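Bacillaene synthase dehydratase PksH (Bacillus subtilis, PDB 3HP0) catalyses dehydration of a carrier-tethered (S)-3-hydroxy-3-methylglutaryl group to 3-methylglutaconyl during synthesis of the antibiotic bacillaene. Local coordinates at residues W93-L96 and P100-T103; V53-G58 and K194-L199. All coordinates share one frame; numbering follows the deposited sequence.

Contact 1 (W93-L96 and P100-T103)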
ATOM      1  N   TRP A  93       0.086   3.176   6.698  1.00 24.68           N
ATOM      2  CA  TRP A  93       1.288   2.784   5.981  1.00 22.69           C
ATOM      3  C   TRP A  93       2.513   3.099   6.824  1.00 23.27           C
ATOM      4  O   TRP A  93       3.507   2.375   6.775  1.00 20.96           O
ATOM      5  CB  TRP A  93       1.371   3.497   4.631  1.00 21.29           C
ATOM      6  CG  TRP A  93       0.359   2.995   3.631  1.00 21.10           C
ATOM      7  CD1 TRP A  93      -0.304   1.802   3.667  1.00 20.80           C
ATOM      8  CD2 TRP A  93      -0.073   3.657   2.439  1.00 19.91           C
ATOM      9  NE1 TRP A  93      -1.124   1.680   2.572  1.00 22.15           N
ATOM     10  CE2 TRP A  93      -1.002   2.805   1.801  1.00 21.36           C
ATOM     11  CE3 TRP A  93       0.231   4.892   1.847  1.00 20.03           C
ATOM     12  CZ2 TRP A  93      -1.632   3.147   0.595  1.00 22.36           C
ATOM     13  CZ3 TRP A  93      -0.394   5.234   0.652  1.00 20.41           C
ATOM     14  CH2 TRP A  93      -1.315   4.363   0.039  1.00 21.38           C
HETATM   15  N   MSE A  94       2.437   4.174   7.609  1.00 23.75           N
HETATM   16  CA  MSE A  94       3.554   4.549   8.476  1.00 24.71           C
HETATM   17  C   MSE A  94       3.708   3.527   9.596  1.00 21.71           C
HETATM   18  O   MSE A  94       4.816   3.173   9.981  1.00 20.42           O
HETATM   19  CB  MSE A  94       3.336   5.927   9.094  1.00 27.26           C
HETATM   20  CG  MSE A  94       3.443   7.079   8.118  1.00 37.15           C
HETATM   21 SE   MSE A  94       3.866   8.750   9.031  1.00 50.44          SE
HETATM   22  CE  MSE A  94       5.797   8.561   9.054  1.00 45.23           C
ATOM     23  N   LYS A  95       2.579   3.052  10.106  1.00 22.21           N
ATOM     24  CA  LYS A  95       2.560   2.078  11.191  1.00 24.51           C
ATOM     25  C   LYS A  95       3.281   0.806  10.726  1.00 24.83           C
ATOM     26  O   LYS A  95       4.091   0.228  11.460  1.00 25.35           O
ATOM     27  CB  LYS A  95       1.108   1.754  11.562  1.00 27.43           C
ATOM     28  CG  LYS A  95       0.877   1.331  13.001  1.00 32.73           C
ATOM     29  CD  LYS A  95       1.021   2.523  13.937  1.00 39.74           C
ATOM     30  CE  LYS A  95       0.240   2.320  15.236  1.00 41.40           C
ATOM     31  NZ  LYS A  95       0.248   3.542  16.112  1.00 42.49           N
ATOM     32  N   LEU A  96       2.972   0.375   9.505  1.00 23.30           N
ATOM     33  CA  LEU A  96       3.593  -0.808   8.935  1.00 21.97           C
ATOM     34  C   LEU A  96       5.103  -0.692   8.987  1.00 21.82           C
ATOM     35  O   LEU A  96       5.793  -1.683   9.215  1.00 21.44           O
ATOM     36  CB  LEU A  96       3.151  -0.993   7.484  1.00 24.87           C
ATOM     37  CG  LEU A  96       1.893  -1.798   7.151  1.00 24.17           C
ATOM     38  CD1 LEU A  96       1.048  -2.084   8.376  1.00 27.05           C
ATOM     39  CD2 LEU A  96       1.115  -1.021   6.116  1.00 26.12           C
ATOM     40  N   PRO A 100       6.103  -2.549  16.258  1.00 26.40           N
ATOM     41  CA  PRO A 100       6.967  -3.570  16.855  1.00 26.28           C
ATOM     42  C   PRO A 100       6.697  -4.947  16.242  1.00 25.55           C
ATOM     43  O   PRO A 100       6.224  -5.867  16.912  1.00 25.88           O
ATOM     44  CB  PRO A 100       6.601  -3.502  18.331  1.00 26.32           C
ATOM     45  CG  PRO A 100       5.113  -3.274  18.269  1.00 26.26           C
ATOM     46  CD  PRO A 100       4.971  -2.228  17.154  1.00 26.57           C
ATOM     47  N   TYR A 101       7.000  -5.062  14.955  1.00 23.93           N
ATOM     48  CA  TYR A 101       6.840  -6.302  14.203  1.00 22.43           C
ATOM     49  C   TYR A 101       7.315  -6.081  12.779  1.00 20.50           C
ATOM     50  O   TYR A 101       7.330  -4.961  12.287  1.00 17.77           O
ATOM     51  CB  TYR A 101       5.381  -6.767  14.195  1.00 21.76           C
ATOM     52  CG  TYR A 101       4.388  -5.637  14.098  1.00 25.39           C
ATOM     53  CD1 TYR A 101       4.365  -4.798  12.979  1.00 23.01           C
ATOM     54  CD2 TYR A 101       3.501  -5.372  15.145  1.00 23.18           C
ATOM     55  CE1 TYR A 101       3.499  -3.723  12.902  1.00 21.35           C
ATOM     56  CE2 TYR A 101       2.623  -4.292  15.079  1.00 24.73           C
ATOM     57  CZ  TYR A 101       2.632  -3.467  13.952  1.00 26.35           C
ATOM     58  OH  TYR A 101       1.808  -2.366  13.895  1.00 25.23           O
ATOM     59  N   VAL A 102       7.726  -7.163  12.136  1.00 19.97           N
ATOM     60  CA  VAL A 102       8.191  -7.110  10.769  1.00 19.49           C
ATOM     61  C   VAL A 102       6.971  -7.287   9.884  1.00 19.64           C
ATOM     62  O   VAL A 102       6.252  -8.284  10.007  1.00 20.83           O
ATOM     63  CB  VAL A 102       9.227  -8.229  10.522  1.00 20.05           C
ATOM     64  CG1 VAL A 102       9.555  -8.344   9.044  1.00 18.14           C
ATOM     65  CG2 VAL A 102      10.496  -7.922  11.337  1.00 18.53           C
ATOM     66  N   THR A 103       6.706  -6.300   9.025  1.00 18.53           N
ATOM     67  CA  THR A 103       5.554  -6.390   8.142  1.00 18.58           C
ATOM     68  C   THR A 103       5.995  -6.892   6.779  1.00 18.37           C
ATOM     69  O   THR A 103       7.081  -6.557   6.308  1.00 18.57           O
ATOM     70  CB  THR A 103       4.814  -5.034   8.027  1.00 16.68           C
ATOM     71  OG1 THR A 103       5.686  -4.045   7.478  1.00 14.75           O
ATOM     72  CG2 THR A 103       4.345  -4.577   9.413  1.00 13.34           C
TER
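Tyr101 reaches back across the turn to Lys95, its phenol end crossing the Lys95 side chain at a slant near the end of helix 87-98. Its CG sits between the backbone N and the carbonyl carbon (chi1 37°), a torsion that brings the phenol nearer the helix than the start of the side chain would suggest. OH then stands 3.9 Å from Lys95 CG, a van der Waals contact to the aliphatic part of the lysine. The Lys95 carbonyl oxygen approaches the ring obliquely, 4.2 Å from Tyr101 CE1. Leu43 of helix 34-48 touches both the Tyr101 and Leu96 side chains, and Cys46 also meets Tyr101.

Thr103, on the strand, directs its side chain at the helix. OG1 donates to Leu96 O over 2.9 Å, with a C=O...OG1 angle of 121°; the donor lies 47° out of the carbonyl plane. CG2 packs against the same oxygen at 3.2 Å and lies 3.9 Å from Leu96 CA, so the threonine meets this peptide with both branches. The Thr103 backbone N is in turn hydrogen-bonded to Asp123 OD2.

The i+4 residue for Leu96 is Pro100, which has no N-H to offer. The Thr103 hydroxyl supplies a donor to this carbonyl near the helix C terminus, probably standing in for the missing i+4 amide and joining the helix directly to the strand that follows it in this crotonase-type fold.

Contact 2 (V53-G58 and K194-L199); sequences VVVLEG and KHLLRL
Val53 carries CG1 anti to its backbone N (chi1 -178°) and CG2 beside that N, which spreads the two methyls toward different leucines of helix 190-199. Leu196, with CG anti to its carbonyl carbon (chi1 -63°), extends its end toward the strand, so that CD2 lies 3.8 Å from Val53 CG1; the two side chains approach at a slant. The other methyl, Val53 CG2, meets the base of Leu199, 3.9 Å from CB, with the side chains nearly perpendicular. Val55, two residues on and on the same strand face, adds a looser contact, its CG2 being 4.2 Å from Leu196 CD2.

Strand 53-57 and helix segment 194-199 run nearly antiparallel, at 164°, with axes 10.7 Å apart. That separation leaves one layer of side chains between them. Ile104 of the adjacent strand touches Val53, Leu196 and Leu199, while Tyr19 on the other neighbouring strand touches Val55 and Leu196.

Between segments 53-58 and 194-199 the contacts join aliphatic carbons, and no hydrogen bond links the two. The 139 Å² of buried surface, summed over both sides, is consistent with a modest hydrophobic attachment, held by the fit of branched side chains without a directional polar bond.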
ATOM      1  N   VAL A  53       5.371 -10.945  13.512  1.00 25.83           N
ATOM      2  CA  VAL A  53       5.279 -10.743  12.071  1.00 24.08           C
ATOM      3  C   VAL A  53       3.845 -10.550  11.618  1.00 24.02           C
ATOM      4  O   VAL A  53       2.948 -11.224  12.103  1.00 24.06           O
ATOM      5  CB  VAL A  53       5.879 -11.946  11.261  1.00 23.20           C
ATOM      6  CG1 VAL A  53       5.814 -11.657   9.758  1.00 19.81           C
ATOM      7  CG2 VAL A  53       7.318 -12.204  11.673  1.00 19.53           C
ATOM      8  N   VAL A  54       3.638  -9.621  10.684  1.00 24.67           N
ATOM      9  CA  VAL A  54       2.314  -9.367  10.129  1.00 22.94           C
ATOM     10  C   VAL A  54       2.413  -9.531   8.616  1.00 24.48           C
ATOM     11  O   VAL A  54       3.238  -8.875   7.970  1.00 24.57           O
ATOM     12  CB  VAL A  54       1.821  -7.936  10.423  1.00 22.36           C
ATOM     13  CG1 VAL A  54       0.428  -7.750   9.840  1.00 19.79           C
ATOM     14  CG2 VAL A  54       1.824  -7.662  11.930  1.00 22.59           C
ATOM     15  N   VAL A  55       1.581 -10.406   8.056  1.00 24.54           N
ATOM     16  CA  VAL A  55       1.577 -10.650   6.618  1.00 27.24           C
ATOM     17  C   VAL A  55       0.307 -10.090   5.983  1.00 29.03           C
ATOM     18  O   VAL A  55      -0.789 -10.237   6.524  1.00 28.28           O
ATOM     19  CB  VAL A  55       1.668 -12.163   6.301  1.00 26.44           C
ATOM     20  CG1 VAL A  55       1.585 -12.384   4.803  1.00 24.23           C
ATOM     21  CG2 VAL A  55       2.972 -12.736   6.853  1.00 25.10           C
ATOM     22  N   LEU A  56       0.468  -9.438   4.841  1.00 30.85           N
ATOM     23  CA  LEU A  56      -0.655  -8.857   4.120  1.00 36.54           C
ATOM     24  C   LEU A  56      -0.859  -9.662   2.845  1.00 38.08           C
ATOM     25  O   LEU A  56       0.106  -9.993   2.164  1.00 37.47           O
ATOM     26  CB  LEU A  56      -0.364  -7.391   3.768  1.00 37.98           C
ATOM     27  CG  LEU A  56      -0.409  -6.318   4.871  1.00 39.81           C
ATOM     28  CD1 LEU A  56       0.501  -6.696   6.032  1.00 39.94           C
ATOM     29  CD2 LEU A  56       0.003  -4.974   4.278  1.00 37.75           C
ATOM     30  N   GLU A  57      -2.101  -9.976   2.501  1.00 44.00           N
ATOM     31  CA  GLU A  57      -2.336 -10.768   1.297  1.00 50.70           C
ATOM     32  C   GLU A  57      -3.792 -10.831   0.856  1.00 56.04           C
ATOM     33  O   GLU A  57      -4.602  -9.963   1.197  1.00 55.54           O
ATOM     34  CB  GLU A  57      -1.841 -12.181   1.530  1.00 50.25           C
ATOM     35  CG  GLU A  57      -2.534 -12.837   2.700  1.00 51.26           C
ATOM     36  CD  GLU A  57      -2.131 -14.274   2.879  1.00 52.78           C
ATOM     37  OE1 GLU A  57      -2.942 -15.041   3.437  1.00 53.14           O
ATOM     38  OE2 GLU A  57      -1.003 -14.638   2.473  1.00 52.72           O
ATOM     39  N   GLY A  58      -4.101 -11.886   0.100  1.00 62.36           N
ATOM     40  CA  GLY A  58      -5.444 -12.124  -0.404  1.00 67.84           C
ATOM     41  C   GLY A  58      -5.620 -11.620  -1.825  1.00 71.52           C
ATOM     42  O   GLY A  58      -6.673 -11.075  -2.176  1.00 73.79           O
ATOM     43  N   LYS A 194       9.979 -19.508   3.816  1.00 33.07           N
ATOM     44  CA  LYS A 194      11.418 -19.458   4.064  1.00 34.68           C
ATOM     45  C   LYS A 194      11.772 -18.172   4.810  1.00 34.76           C
ATOM     46  O   LYS A 194      12.756 -18.118   5.558  1.00 33.41           O
ATOM     47  CB  LYS A 194      12.196 -19.526   2.752  1.00 37.25           C
ATOM     48  CG  LYS A 194      11.965 -20.816   1.974  1.00 43.35           C
ATOM     49  CD  LYS A 194      12.889 -20.914   0.761  1.00 45.16           C
ATOM     50  CE  LYS A 194      12.701 -22.233   0.023  1.00 47.14           C
ATOM     51  NZ  LYS A 194      13.542 -22.304  -1.208  1.00 46.95           N
ATOM     52  N   HIS A 195      10.961 -17.137   4.594  1.00 32.59           N
ATOM     53  CA  HIS A 195      11.159 -15.858   5.254  1.00 32.48           C
ATOM     54  C   HIS A 195      10.644 -15.945   6.693  1.00 31.90           C
ATOM     55  O   HIS A 195      11.348 -15.568   7.631  1.00 31.18           O
ATOM     56  CB  HIS A 195      10.433 -14.740   4.492  1.00 32.96           C
ATOM     57  CG  HIS A 195      11.191 -14.230   3.303  1.00 34.17           C
ATOM     58  ND1 HIS A 195      11.292 -14.932   2.120  1.00 35.39           N
ATOM     59  CD2 HIS A 195      11.936 -13.110   3.138  1.00 35.26           C
ATOM     60  CE1 HIS A 195      12.069 -14.271   1.281  1.00 35.31           C
ATOM     61  NE2 HIS A 195      12.474 -13.163   1.874  1.00 36.02           N
ATOM     62  N   LEU A 196       9.426 -16.454   6.864  1.00 31.69           N
ATOM     63  CA  LEU A 196       8.845 -16.595   8.201  1.00 34.06           C
ATOM     64  C   LEU A 196       9.729 -17.479   9.067  1.00 33.95           C
ATOM     65  O   LEU A 196       9.884 -17.252  10.261  1.00 35.52           O
ATOM     66  CB  LEU A 196       7.443 -17.198   8.120  1.00 33.15           C
ATOM     67  CG  LEU A 196       6.425 -16.335   7.366  1.00 35.81           C
ATOM     68  CD1 LEU A 196       5.056 -17.008   7.396  1.00 34.26           C
ATOM     69  CD2 LEU A 196       6.361 -14.942   7.994  1.00 32.71           C
ATOM     70  N   LEU A 197      10.315 -18.488   8.445  1.00 34.82           N
ATOM     71  CA  LEU A 197      11.193 -19.406   9.143  1.00 36.43           C
ATOM     72  C   LEU A 197      12.366 -18.623   9.740  1.00 35.68           C
ATOM     73  O   LEU A 197      12.696 -18.790  10.910  1.00 36.62           O
ATOM     74  CB  LEU A 197      11.680 -20.472   8.164  1.00 39.30           C
ATOM     75  CG  LEU A 197      11.926 -21.899   8.652  1.00 44.57           C
ATOM     76  CD1 LEU A 197      10.794 -22.365   9.561  1.00 44.55           C
ATOM     77  CD2 LEU A 197      12.042 -22.809   7.431  1.00 45.04           C
ATOM     78  N   ARG A 198      12.988 -17.756   8.947  1.00 34.51           N
ATOM     79  CA  ARG A 198      14.106 -16.961   9.436  1.00 34.32           C
ATOM     80  C   ARG A 198      13.670 -15.858  10.402  1.00 32.62           C
ATOM     81  O   ARG A 198      14.369 -15.577  11.372  1.00 29.14           O
ATOM     82  CB  ARG A 198      14.879 -16.317   8.276  1.00 37.53           C
ATOM     83  CG  ARG A 198      15.514 -17.292   7.298  1.00 41.87           C
ATOM     84  CD  ARG A 198      16.948 -16.887   6.973  1.00 42.86           C
ATOM     85  NE  ARG A 198      17.746 -16.829   8.194  1.00 48.59           N
ATOM     86  CZ  ARG A 198      19.050 -16.576   8.242  1.00 50.38           C
ATOM     87  NH1 ARG A 198      19.729 -16.355   7.128  1.00 51.58           N
ATOM     88  NH2 ARG A 198      19.673 -16.540   9.415  1.00 52.43           N
ATOM     89  N   LEU A 199      12.527 -15.233  10.132  1.00 31.69           N
ATOM     90  CA  LEU A 199      12.021 -14.153  10.978  1.00 31.83           C
ATOM     91  C   LEU A 199      11.767 -14.636  12.406  1.00 34.67           C
ATOM     92  O   LEU A 199      12.060 -13.915  13.368  1.00 34.36           O
ATOM     93  CB  LEU A 199      10.763 -13.541  10.341  1.00 27.50           C
ATOM     94  CG  LEU A 199      11.184 -12.762   9.067  1.00 26.59           C
ATOM     95  CD1 LEU A 199       9.968 -12.212   8.321  1.00 24.23           C
ATOM     96  CD2 LEU A 199      12.161 -11.665   9.493  1.00 26.32           C
TER

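In the fold
From the N terminus, the chain passes through strand 53-57, then helix 87-98 and strand 102-107, and much later reaches helix 190-199. Contact 1 closes a short turn between helix and strand; it is nested inside the long loop closed by contact 2, which also contains the active-site residues Asp68 and Glu137. The contacts meet in the sheet, where 53-57 and 102-107 are parallel neighbours: Val54 N lies 3.0 Å from Val102 O, a probable hydrogen bond. Tyr101 CG packs on Val54 CG2 at 3.9 Å, whereas Val102 CG1 reaches Leu199 CD1 at 4.0 Å. Helices 87-98 and 190-199 are thereby tied to opposite faces of one sheet.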